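Local coordinates for protein trans-2-enoyl-CoA reductase [NADH] (Treponema denticola ATCC 35405, PDB 4GGO) that catalyses the NADH-dependent reduction of the carbon-carbon double bond of trans-2-enoyl-CoA substrates such as crotonyl-CoA in fatty acid synthesis, at residues N18-G23 / A393-F398; I32-K37 / C311-T316; Y294-F299 / A372-D377. All coordinates share one frame; numbering follows the deposited sequence.

Contact 1. Residues N18-G23 / A393-F398; sequences NAHPQG and AEVERF
His20 meets Val395 obliquely, NE2 lying 3.7 Å from Val395 CG2. Its CG is anti to the backbone N (chi1 -157°), while ND1 turns back to accept from Gly23 N at 3.3 Å. That N-H lies close to the plane of the imidazole, 12° out of it, and the bond is moderately bent (148°). His20 is thereby the N-cap of helix 21-38. At the other side of the ring, in its plane, a water weakly bound to NE2 also sits 2.8 Å from Ala393 O, and Tyr391 packs edge-to-face with the same imidazole. The contact thus fastens the C-terminal tail, after the last helix of this Rossmann-type reductase, to the start of its first helix. Pro21, the first helical residue, touches the tail through its ring: CG meets Val395 CG1 tip to tip at 4.0 Å and lies 4.1 Å from Phe398 CD1. The same valine methyl covers one face of the Phe398 ring toward the rim, and Tyr92 adds an edge-to-face partner to that phenylalanine. Gln22 bends at chi2 and slides past Val395 in the opposite direction, its amide NE2 3.5 Å from Val395 CG2 in van der Waals contact.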
loop_
_atom_site.group_PDB
_atom_site.type_symbol
_atom_site.label_atom_id
_atom_site.label_comp_id
_atom_site.label_asym_id
_atom_site.label_seq_id
_atom_site.Cartn_x
_atom_site.Cartn_y
_atom_site.Cartn_z
ATOM N N ASN A 18 8.089 -11.506 13.389
ATOM C CA ASN A 18 7.516 -10.830 14.550
ATOM C C ASN A 18 7.320 -9.326 14.351
ATOM O O ASN A 18 7.526 -8.800 13.258
ATOM C CB ASN A 18 8.368 -11.094 15.792
ATOM C CG ASN A 18 9.810 -10.670 15.611
ATOM O OD1 ASN A 18 10.296 -10.549 14.487
ATOM N ND2 ASN A 18 10.504 -10.444 16.719
ATOM N N ALA A 19 6.917 -8.642 15.416
ATOM C CA ALA A 19 6.675 -7.205 15.353
ATOM C C ALA A 19 6.870 -6.545 16.713
ATOM O O ALA A 19 6.619 -7.156 17.752
ATOM C CB ALA A 19 5.277 -6.927 14.823
ATOM N N HIS A 20 7.321 -5.295 16.697
ATOM C CA HIS A 20 7.519 -4.534 17.922
ATOM C C HIS A 20 6.330 -3.606 18.147
ATOM O O HIS A 20 6.096 -2.694 17.356
ATOM C CB HIS A 20 8.815 -3.726 17.839
ATOM C CG HIS A 20 9.387 -3.361 19.173
ATOM N ND1 HIS A 20 8.965 -2.261 19.889
ATOM C CD2 HIS A 20 10.354 -3.945 19.918
ATOM C CE1 HIS A 20 9.646 -2.186 21.019
ATOM N NE2 HIS A 20 10.495 -3.196 21.061
ATOM N N PRO A 21 5.568 -3.845 19.227
ATOM C CA PRO A 21 4.338 -3.103 19.531
ATOM C C PRO A 21 4.545 -1.592 19.620
ATOM O O PRO A 21 3.801 -0.838 18.995
ATOM C CB PRO A 21 3.924 -3.659 20.898
ATOM C CG PRO A 21 4.524 -5.022 20.941
ATOM C CD PRO A 21 5.833 -4.899 20.221
ATOM N N GLN A 22 5.541 -1.160 20.386
ATOM C CA GLN A 22 5.798 0.266 20.564
ATOM C C GLN A 22 6.363 0.888 19.291
ATOM O O GLN A 22 6.074 2.041 18.972
ATOM C CB GLN A 22 6.748 0.512 21.740
ATOM C CG GLN A 22 6.146 0.225 23.109
ATOM C CD GLN A 22 5.978 -1.257 23.379
ATOM O OE1 GLN A 22 4.860 -1.749 23.527
ATOM N NE2 GLN A 22 7.092 -1.978 23.441
ATOM N N GLY A 23 7.172 0.117 18.573
ATOM C CA GLY A 23 7.747 0.569 17.320
ATOM C C GLY A 23 6.682 0.832 16.275
ATOM O O GLY A 23 6.750 1.818 15.540
ATOM N N ALA A 393 15.030 -2.152 25.767
ATOM C CA ALA A 393 13.995 -2.304 26.777
ATOM C C ALA A 393 13.079 -3.445 26.354
ATOM O O ALA A 393 12.672 -3.522 25.194
ATOM C CB ALA A 393 13.207 -1.016 26.929
ATOM N N GLU A 394 12.745 -4.326 27.291
ATOM C CA GLU A 394 11.938 -5.499 26.964
ATOM C C GLU A 394 10.441 -5.201 26.938
ATOM O O GLU A 394 9.952 -4.341 27.670
ATOM C CB GLU A 394 12.241 -6.660 27.920
ATOM C CG GLU A 394 11.510 -6.606 29.253
ATOM C CD GLU A 394 11.882 -7.758 30.168
ATOM O OE1 GLU A 394 11.968 -7.538 31.394
ATOM O OE2 GLU A 394 12.080 -8.884 29.664
ATOM N N VAL A 395 9.723 -5.918 26.077
ATOM C CA VAL A 395 8.280 -5.760 25.952
ATOM C C VAL A 395 7.558 -6.649 26.962
ATOM O O VAL A 395 7.758 -7.863 26.992
ATOM C CB VAL A 395 7.805 -6.096 24.526
ATOM C CG1 VAL A 395 6.299 -5.926 24.410
ATOM C CG2 VAL A 395 8.523 -5.217 23.513
ATOM N N GLU A 396 6.722 -6.030 27.791
ATOM C CA GLU A 396 6.038 -6.733 28.871
ATOM C C GLU A 396 4.986 -7.714 28.354
ATOM O O GLU A 396 4.945 -8.869 28.777
ATOM C CB GLU A 396 5.417 -5.724 29.841
ATOM C CG GLU A 396 6.446 -4.792 30.470
ATOM C CD GLU A 396 5.828 -3.537 31.052
ATOM O OE1 GLU A 396 6.321 -2.433 30.735
ATOM O OE2 GLU A 396 4.857 -3.649 31.828
ATOM N N ARG A 397 4.142 -7.251 27.439
ATOM C CA ARG A 397 3.141 -8.118 26.820
ATOM C C ARG A 397 2.827 -7.688 25.387
ATOM O O ARG A 397 3.197 -6.593 24.965
ATOM C CB ARG A 397 1.869 -8.181 27.671
ATOM C CG ARG A 397 1.259 -6.833 28.010
ATOM C CD ARG A 397 0.198 -6.986 29.089
ATOM N NE ARG A 397 -0.824 -7.959 28.715
ATOM C CZ ARG A 397 -1.612 -8.588 29.582
ATOM N NH1 ARG A 397 -1.492 -8.354 30.881
ATOM N NH2 ARG A 397 -2.515 -9.458 29.150
ATOM N N PHE A 398 2.142 -8.553 24.645
ATOM C CA PHE A 398 1.963 -8.340 23.212
ATOM C C PHE A 398 0.509 -8.167 22.777
ATOM O O PHE A 398 0.197 -8.273 21.592
ATOM C CB PHE A 398 2.595 -9.489 22.429
ATOM C CG PHE A 398 4.065 -9.656 22.676
ATOM C CD1 PHE A 398 4.989 -8.970 21.909
ATOM C CD2 PHE A 398 4.522 -10.499 23.676
ATOM C CE1 PHE A 398 6.343 -9.119 22.133
ATOM C CE2 PHE A 398 5.877 -10.652 23.907
ATOM C CZ PHE A 398 6.788 -9.962 23.133
HETATM O O HOH W 1 12.961 -4.689 22.670
#

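Contact 2. Residues I32-K37 / C311-T316; sequences IEYTKK and CIEQIT
Thr316 OG1 lies within bonding distance of two carbonyls of its own helix, 2.6 Å from Ile312 O and 3.0 Å from Glu313 O, and also touches Tyr34 across the contact. With chi1 at 49°, Thr316 OG1 occupies the crowded position between backbone N and carbonyl carbon, and it lies at the edge of the Tyr34 ring, in its plane, 3.6 Å from Tyr34 CE2. Tyr34 slides past Ile312, CD2 resting 3.9 Å from Ile312 CG2. Glu313 crosses the tyrosine at about a right angle: its CG is 3.5 Å from Tyr34 OH, and OE2 stands over one ring face toward the rim. Beside Tyr34, Ile312 CD1 comes to 3.3 Å from Thr35 OG1, at about a right angle; that hydroxyl bonds to Gln31 O. Helices 21-38 and 311-323 run roughly parallel here, axes 10.1 Å apart at -32°, and helix 61-74, whose start belongs to the NAD-binding segment, touches both through Ile68 and Thr69. No hydrogen bond spans the two segments. The threonine hydroxyls find acceptors within their own helices, and Glu313 OE1 takes Gly310 N at the helix start, which probably fixes the carboxylate, while OE2 meets the Tyr34 ring only by van der Waals contact.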
loop_
_atom_site.group_PDB
_atom_site.type_symbol
_atom_site.label_atom_id
_atom_site.label_comp_id
_atom_site.label_asym_id
_atom_site.label_seq_id
_atom_site.Cartn_x
_atom_site.Cartn_y
_atom_site.Cartn_z
ATOM N N ILE A 32 1.309 10.513 11.454
ATOM C CA ILE A 32 0.309 11.489 11.870
ATOM C C ILE A 32 0.940 12.870 12.005
ATOM O O ILE A 32 0.378 13.864 11.544
ATOM C CB ILE A 32 -0.351 11.091 13.206
ATOM C CG1 ILE A 32 -1.109 9.774 13.051
ATOM C CG2 ILE A 32 -1.295 12.184 13.686
ATOM C CD1 ILE A 32 -1.649 9.225 14.351
ATOM N N GLU A 33 2.113 12.924 12.629
ATOM C CA GLU A 33 2.816 14.190 12.816
ATOM C C GLU A 33 3.184 14.828 11.480
ATOM O O GLU A 33 3.075 16.043 11.316
ATOM C CB GLU A 33 4.066 14.006 13.680
ATOM C CG GLU A 33 4.844 15.297 13.912
ATOM C CD GLU A 33 6.070 15.102 14.783
ATOM O OE1 GLU A 33 6.242 13.995 15.336
ATOM O OE2 GLU A 33 6.866 16.058 14.912
ATOM N N TYR A 34 3.616 14.008 10.525
ATOM C CA TYR A 34 3.944 14.515 9.199
ATOM C C TYR A 34 2.702 15.064 8.513
ATOM O O TYR A 34 2.736 16.140 7.916
ATOM C CB TYR A 34 4.575 13.430 8.320
ATOM C CG TYR A 34 4.854 13.910 6.911
ATOM C CD1 TYR A 34 6.033 14.579 6.608
ATOM C CD2 TYR A 34 3.934 13.708 5.888
ATOM C CE1 TYR A 34 6.289 15.028 5.326
ATOM C CE2 TYR A 34 4.182 14.156 4.603
ATOM C CZ TYR A 34 5.362 14.814 4.328
ATOM O OH TYR A 34 5.616 15.260 3.052
ATOM N N THR A 35 1.610 14.309 8.598
ATOM C CA THR A 35 0.358 14.679 7.949
ATOM C C THR A 35 -0.171 16.025 8.445
ATOM O O THR A 35 -0.668 16.834 7.661
ATOM C CB THR A 35 -0.721 13.595 8.154
ATOM O OG1 THR A 35 -0.235 12.339 7.666
ATOM C CG2 THR A 35 -1.998 13.960 7.413
ATOM N N LYS A 36 -0.058 16.262 9.749
ATOM C CA LYS A 36 -0.491 17.527 10.333
ATOM C C LYS A 36 0.353 18.690 9.817
ATOM O O LYS A 36 -0.131 19.816 9.696
ATOM C CB LYS A 36 -0.431 17.467 11.862
ATOM C CG LYS A 36 -1.457 16.537 12.491
ATOM C CD LYS A 36 -1.316 16.509 14.006
ATOM C CE LYS A 36 -2.401 15.663 14.649
ATOM N NZ LYS A 36 -3.757 16.234 14.419
ATOM N N LYS A 37 1.615 18.411 9.510
ATOM C CA LYS A 37 2.517 19.432 8.987
ATOM C C LYS A 37 2.391 19.572 7.476
ATOM O O LYS A 37 2.658 20.636 6.921
ATOM C CB LYS A 37 3.968 19.107 9.341
ATOM C CG LYS A 37 4.256 19.046 10.827
ATOM C CD LYS A 37 5.731 18.770 11.075
ATOM C CE LYS A 37 6.027 18.660 12.560
ATOM N NZ LYS A 37 5.604 19.881 13.298
ATOM N N CYS A 311 5.444 6.159 2.033
ATOM C CA CYS A 311 3.997 6.007 1.918
ATOM C C CYS A 311 3.236 7.282 2.269
ATOM O O CYS A 311 2.376 7.725 1.509
ATOM C CB CYS A 311 3.507 4.854 2.792
ATOM S SG CYS A 311 4.154 3.252 2.285
ATOM N N ILE A 312 3.559 7.873 3.415
ATOM C CA ILE A 312 2.811 9.031 3.897
ATOM C C ILE A 312 3.065 10.274 3.039
ATOM O O ILE A 312 2.182 11.117 2.885
ATOM C CB ILE A 312 3.078 9.314 5.402
ATOM C CG1 ILE A 312 1.998 10.236 5.979
ATOM C CG2 ILE A 312 4.478 9.879 5.620
ATOM C CD1 ILE A 312 0.609 9.632 5.965
ATOM N N GLU A 313 4.261 10.379 2.464
ATOM C CA GLU A 313 4.565 11.486 1.561
ATOM C C GLU A 313 3.782 11.322 0.262
ATOM O O GLU A 313 3.201 12.278 -0.251
ATOM C CB GLU A 313 6.066 11.568 1.266
ATOM C CG GLU A 313 6.918 12.040 2.437
ATOM C CD GLU A 313 7.232 10.933 3.428
ATOM O OE1 GLU A 313 6.982 9.751 3.108
ATOM O OE2 GLU A 313 7.734 11.247 4.527
ATOM N N GLN A 314 3.770 10.096 -0.253
ATOM C CA GLN A 314 3.033 9.753 -1.465
ATOM C C GLN A 314 1.548 10.078 -1.356
ATOM O O GLN A 314 0.982 10.738 -2.225
ATOM C CB GLN A 314 3.191 8.262 -1.764
ATOM C CG GLN A 314 4.390 7.912 -2.612
ATOM C CD GLN A 314 4.054 7.850 -4.085
ATOM O OE1 GLN A 314 3.368 6.931 -4.535
ATOM N NE2 GLN A 314 4.534 8.827 -4.847
ATOM N N ILE A 315 0.920 9.605 -0.285
ATOM C CA ILE A 315 -0.527 9.708 -0.143
ATOM C C ILE A 315 -1.001 11.123 0.192
ATOM O O ILE A 315 -2.031 11.570 -0.312
ATOM C CB ILE A 315 -1.066 8.694 0.882
ATOM C CG1 ILE A 315 -0.647 7.278 0.481
ATOM C CG2 ILE A 315 -2.574 8.793 0.986
ATOM C CD1 ILE A 315 -0.976 6.927 -0.955
ATOM N N THR A 316 -0.253 11.829 1.033
ATOM C CA THR A 316 -0.572 13.227 1.302
ATOM C C THR A 316 -0.512 14.041 0.012
ATOM O O THR A 316 -1.355 14.905 -0.220
ATOM C CB THR A 316 0.358 13.853 2.359
ATOM O OG1 THR A 316 1.724 13.579 2.027
ATOM C CG2 THR A 316 0.048 13.299 3.739
#

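Contact 3. Residues Y294-F299 / A372-D377; sequences YLASLF and AGYRHD
Helix 291-305 and helix 371-380 cross beside the active site, joined chiefly by Leu295 and Phe299 against Tyr374. The Leu295 side chain is about 5 Å from that of Tyr234, which binds substrate, and the Tyr374 side chain about 4 Å from that of Val281, which binds NAD. The short axes approach to 9.3 Å at a steep 112°. Tyr374 spans this gap: its CG is anti to the backbone N (chi1 -164°), and the ring presents its edge to the first helix, CE2 lying 4.0 Å from Leu295 CB and CD2 4.2 Å from Ala296 N. Phe299 also points at the second helix, its CE2 4.3 Å from Tyr374 CD2. Its edge meets Tyr374 N, and Gly373 brings bare backbone against the ring, its carbonyl carbon 4.4 Å from Phe299 CD2. Phe299 and Asp377 reach toward each other tip to tip, OD2 standing 3.6 Å from CE2 with ring and carboxylate planes 74° apart. Over one face of Phe299 lies Leu295 O. No hydrogen bond joins the segments: the crossing rests on van der Waals contact of the two rings with Leu295, Ala296 and the Gly373 backbone, and the carboxylate contact would be at most weakly electrostatic.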
loop_
_atom_site.group_PDB
_atom_site.type_symbol
_atom_site.label_atom_id
_atom_site.label_comp_id
_atom_site.label_asym_id
_atom_site.label_seq_id
_atom_site.Cartn_x
_atom_site.Cartn_y
_atom_site.Cartn_z
ATOM N N TYR A 294 16.831 -2.316 -7.881
ATOM C CA TYR A 294 16.223 -1.122 -8.450
ATOM C C TYR A 294 15.795 -0.140 -7.363
ATOM O O TYR A 294 16.129 1.045 -7.424
ATOM C CB TYR A 294 15.022 -1.495 -9.321
ATOM C CG TYR A 294 14.158 -0.314 -9.697
ATOM C CD1 TYR A 294 14.616 0.648 -10.589
ATOM C CD2 TYR A 294 12.884 -0.161 -9.165
ATOM C CE1 TYR A 294 13.834 1.731 -10.939
ATOM C CE2 TYR A 294 12.091 0.921 -9.510
ATOM C CZ TYR A 294 12.573 1.865 -10.396
ATOM O OH TYR A 294 11.793 2.943 -10.747
ATOM N N LEU A 295 15.063 -0.642 -6.372
ATOM C CA LEU A 295 14.570 0.187 -5.273
ATOM C C LEU A 295 15.703 0.817 -4.474
ATOM O O LEU A 295 15.645 1.996 -4.135
ATOM C CB LEU A 295 13.670 -0.628 -4.342
ATOM C CG LEU A 295 12.302 -1.026 -4.894
ATOM C CD1 LEU A 295 11.560 -1.892 -3.896
ATOM C CD2 LEU A 295 11.488 0.209 -5.243
ATOM N N ALA A 296 16.726 0.025 -4.169
ATOM C CA ALA A 296 17.893 0.529 -3.451
ATOM C C ALA A 296 18.574 1.641 -4.246
ATOM O O ALA A 296 19.032 2.635 -3.681
ATOM C CB ALA A 296 18.871 -0.600 -3.166
ATOM N N SER A 297 18.631 1.465 -5.561
ATOM C CA SER A 297 19.211 2.467 -6.441
ATOM C C SER A 297 18.280 3.667 -6.571
ATOM O O SER A 297 18.732 4.810 -6.613
ATOM C CB SER A 297 19.493 1.867 -7.818
ATOM O OG SER A 297 20.319 0.720 -7.708
ATOM N N LEU A 298 16.979 3.394 -6.633
ATOM C CA LEU A 298 15.970 4.441 -6.751
ATOM C C LEU A 298 15.968 5.330 -5.515
ATOM O O LEU A 298 15.915 6.555 -5.626
ATOM C CB LEU A 298 14.579 3.832 -6.951
ATOM C CG LEU A 298 13.434 4.817 -7.195
ATOM C CD1 LEU A 298 13.568 5.461 -8.569
ATOM C CD2 LEU A 298 12.084 4.130 -7.049
ATOM N N PHE A 299 16.025 4.708 -4.340
ATOM C CA PHE A 299 16.060 5.446 -3.082
ATOM C C PHE A 299 17.283 6.358 -3.046
ATOM O O PHE A 299 17.201 7.512 -2.626
ATOM C CB PHE A 299 16.094 4.494 -1.882
ATOM C CG PHE A 299 14.839 3.674 -1.706
ATOM C CD1 PHE A 299 13.702 3.938 -2.452
ATOM C CD2 PHE A 299 14.800 2.645 -0.779
ATOM C CE1 PHE A 299 12.552 3.184 -2.284
ATOM C CE2 PHE A 299 13.654 1.889 -0.606
ATOM C CZ PHE A 299 12.529 2.161 -1.360
ATOM N N ALA A 372 20.907 1.034 3.281
ATOM C CA ALA A 372 20.517 1.463 4.619
ATOM C C ALA A 372 19.045 1.860 4.652
ATOM O O ALA A 372 18.307 1.469 5.557
ATOM C CB ALA A 372 21.390 2.620 5.081
ATOM N N GLY A 373 18.625 2.641 3.662
ATOM C CA GLY A 373 17.236 3.045 3.546
ATOM C C GLY A 373 16.320 1.857 3.315
ATOM O O GLY A 373 15.199 1.819 3.820
ATOM N N TYR A 374 16.804 0.884 2.549
ATOM C CA TYR A 374 16.034 -0.322 2.264
ATOM C C TYR A 374 15.819 -1.129 3.539
ATOM O O TYR A 374 14.708 -1.584 3.812
ATOM C CB TYR A 374 16.744 -1.177 1.213
ATOM C CG TYR A 374 15.867 -2.230 0.566
ATOM C CD1 TYR A 374 15.503 -3.381 1.254
ATOM C CD2 TYR A 374 15.415 -2.079 -0.739
ATOM C CE1 TYR A 374 14.707 -4.345 0.668
ATOM C CE2 TYR A 374 14.617 -3.040 -1.336
ATOM C CZ TYR A 374 14.268 -4.172 -0.627
ATOM O OH TYR A 374 13.477 -5.133 -1.212
ATOM N N ARG A 375 16.889 -1.312 4.310
ATOM C CA ARG A 375 16.808 -2.050 5.569
ATOM C C ARG A 375 15.824 -1.387 6.525
ATOM O O ARG A 375 15.054 -2.064 7.206
ATOM C CB ARG A 375 18.183 -2.155 6.233
ATOM C CG ARG A 375 19.164 -3.067 5.515
ATOM C CD ARG A 375 20.407 -3.312 6.359
ATOM N NE ARG A 375 21.141 -2.081 6.640
ATOM C CZ ARG A 375 22.131 -1.615 5.887
ATOM N NH1 ARG A 375 22.507 -2.276 4.801
ATOM N NH2 ARG A 375 22.744 -0.487 6.218
ATOM N N HIS A 376 15.852 -0.059 6.566
ATOM C CA HIS A 376 14.964 0.694 7.442
ATOM C C HIS A 376 13.499 0.494 7.070
ATOM O O HIS A 376 12.671 0.216 7.933
ATOM C CB HIS A 376 15.305 2.184 7.418
ATOM C CG HIS A 376 14.379 3.024 8.241
ATOM N ND1 HIS A 376 14.377 2.998 9.619
ATOM C CD2 HIS A 376 13.411 3.900 7.880
ATOM C CE1 HIS A 376 13.455 3.828 10.072
ATOM N NE2 HIS A 376 12.854 4.388 9.038
ATOM N N ASP A 377 13.186 0.635 5.785
ATOM C CA ASP A 377 11.811 0.479 5.317
ATOM C C ASP A 377 11.287 -0.932 5.562
ATOM O O ASP A 377 10.134 -1.117 5.953
ATOM C CB ASP A 377 11.693 0.838 3.835
ATOM C CG ASP A 377 11.827 2.326 3.585
ATOM O OD1 ASP A 377 11.773 3.100 4.565
ATOM O OD2 ASP A 377 11.977 2.725 2.412
#

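Overall arrangement
From the N terminus, the chain enters helix 21-38 at contact 1, whose partner is the tail near the C terminus, so this contact closes a loop over almost the entire polypeptide. Contacts 2 and 3 both fall within that span. The far part of the same helix makes contact 2 with helix 311-323, after the strands of the parallel sheet up to 270-276 have been laid down. Helix 291-305 comes just before that partner and pairs with helix 371-380 in contact 3, so loops 2 and 3 cross. None of the three touches another; contacts 2 and 3 have centres about 19 Å apart. Together they tie the N-terminal NAD-binding region, the catalytic region and the C-terminal region.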